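Long-range contact in SM80.1 Vicilin (Solanum melongena, PDB 5VF5), which probably serves as a seed storage protein of the 7S vicilin family, built from two cupin domains and carrying a bound copper ion: residues V122-A126 with V339-G343. Coordinates in Å, arbitrary orientation, origin at the centre of the assembly. Numbering follows the deposited sequence.
Sequences VYVLA and VVGFG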
# COMPACT_ATOMS: atom_id res chain seq x y z
N VAL A 122 7.97 4.88 0.42
CA VAL A 122 6.88 4.61 -0.52
C VAL A 122 6.30 3.24 -0.19
O VAL A 122 7.06 2.27 -0.04
CB VAL A 122 7.40 4.61 -1.99
CG1 VAL A 122 6.28 4.46 -3.00
CG2 VAL A 122 8.21 5.88 -2.27
N TYR A 123 4.98 3.16 -0.11
CA TYR A 123 4.22 1.90 -0.06
C TYR A 123 3.76 1.56 -1.47
O TYR A 123 3.17 2.41 -2.16
CB TYR A 123 3.02 2.09 0.87
CG TYR A 123 2.10 0.92 1.15
CD1 TYR A 123 2.59 -0.37 1.26
CD2 TYR A 123 0.73 1.13 1.40
CE1 TYR A 123 1.75 -1.43 1.55
CE2 TYR A 123 -0.11 0.08 1.72
CZ TYR A 123 0.40 -1.19 1.80
OH TYR A 123 -0.44 -2.22 2.12
N VAL A 124 3.99 0.34 -1.93
CA VAL A 124 3.77 -0.07 -3.29
C VAL A 124 2.85 -1.26 -3.37
O VAL A 124 3.06 -2.26 -2.68
CB VAL A 124 5.10 -0.41 -3.97
CG1 VAL A 124 4.90 -0.82 -5.42
CG2 VAL A 124 6.10 0.73 -3.85
N LEU A 125 1.87 -1.20 -4.26
CA LEU A 125 1.06 -2.34 -4.66
C LEU A 125 1.53 -2.74 -6.06
O LEU A 125 1.64 -1.83 -6.92
CB LEU A 125 -0.41 -1.92 -4.77
CG LEU A 125 -1.37 -3.05 -5.16
CD1 LEU A 125 -1.49 -4.12 -4.08
CD2 LEU A 125 -2.74 -2.50 -5.56
N ALA A 126 1.78 -4.03 -6.33
CA ALA A 126 2.06 -4.46 -7.69
C ALA A 126 1.20 -5.66 -8.02
O ALA A 126 0.86 -6.45 -7.15
CB ALA A 126 3.53 -4.77 -7.88
N VAL A 339 -3.06 4.72 8.55
CA VAL A 339 -2.84 3.58 7.62
C VAL A 339 -3.05 4.02 6.20
O VAL A 339 -3.83 4.97 5.92
CB VAL A 339 -3.76 2.35 7.92
CG1 VAL A 339 -3.58 1.92 9.36
CG2 VAL A 339 -5.21 2.65 7.63
N VAL A 340 -2.43 3.30 5.28
CA VAL A 340 -2.73 3.37 3.87
C VAL A 340 -3.24 2.01 3.51
O VAL A 340 -2.65 0.99 3.88
CB VAL A 340 -1.48 3.65 3.02
CG1 VAL A 340 -1.81 3.60 1.53
CG2 VAL A 340 -0.93 4.97 3.43
N GLY A 341 -4.38 1.97 2.84
CA GLY A 341 -4.97 0.70 2.39
C GLY A 341 -5.05 0.63 0.87
O GLY A 341 -5.50 1.58 0.20
N PHE A 342 -4.59 -0.44 0.30
CA PHE A 342 -4.85 -0.73 -1.08
C PHE A 342 -6.11 -1.56 -1.17
O PHE A 342 -6.23 -2.60 -0.52
CB PHE A 342 -3.69 -1.49 -1.71
CG PHE A 342 -2.45 -0.66 -1.89
CD1 PHE A 342 -2.47 0.40 -2.78
CD2 PHE A 342 -1.28 -0.95 -1.23
CE1 PHE A 342 -1.35 1.17 -3.00
CE2 PHE A 342 -0.14 -0.19 -1.44
CZ PHE A 342 -0.16 0.88 -2.31
N GLY A 343 -7.02 -1.14 -2.02
CA GLY A 343 -8.24 -1.89 -2.28
C GLY A 343 -8.16 -2.65 -3.60
O GLY A 343 -7.80 -2.07 -4.64
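Phe342 pushes its ring between Tyr123 and Leu125, at the join between the two cupin domains of this vicilin. Strand 122-126 belongs to a sheet of the N-terminal cupin and strand 339-343 to a sheet of the C-terminal one; the two run nearly parallel, 12° apart, with axes 8.7 Å from each other at closest approach. That spacing is too wide for backbone pairing, so the sheets meet face to face through side chains. Tyr123, Leu125, Val340 and Phe342 all direct their CA-to-CB bonds across the gap, while Val124 turns back into its own domain against Phe73. The two aromatic rings meet obliquely, centroids 4.4 Å apart and planes at 41°. Along its CD2 edge the Tyr123 ring also packs against Val340, CD2 lying 3.5 Å from CG1. This ring reaches right across the interface: its hydroxyl is hydrogen-bonded to the backbone oxygen of Val267, on a strand of the C-terminal cupin. Val245, on the neighbouring strand 243-250, packs beside both Val340 and Phe342, and all the touching residues are buried. Leu125 completes the grip with a CH-pi contact, its CB 3.5 Å from the centroid of the Phe342 ring and only 2° off the ring normal.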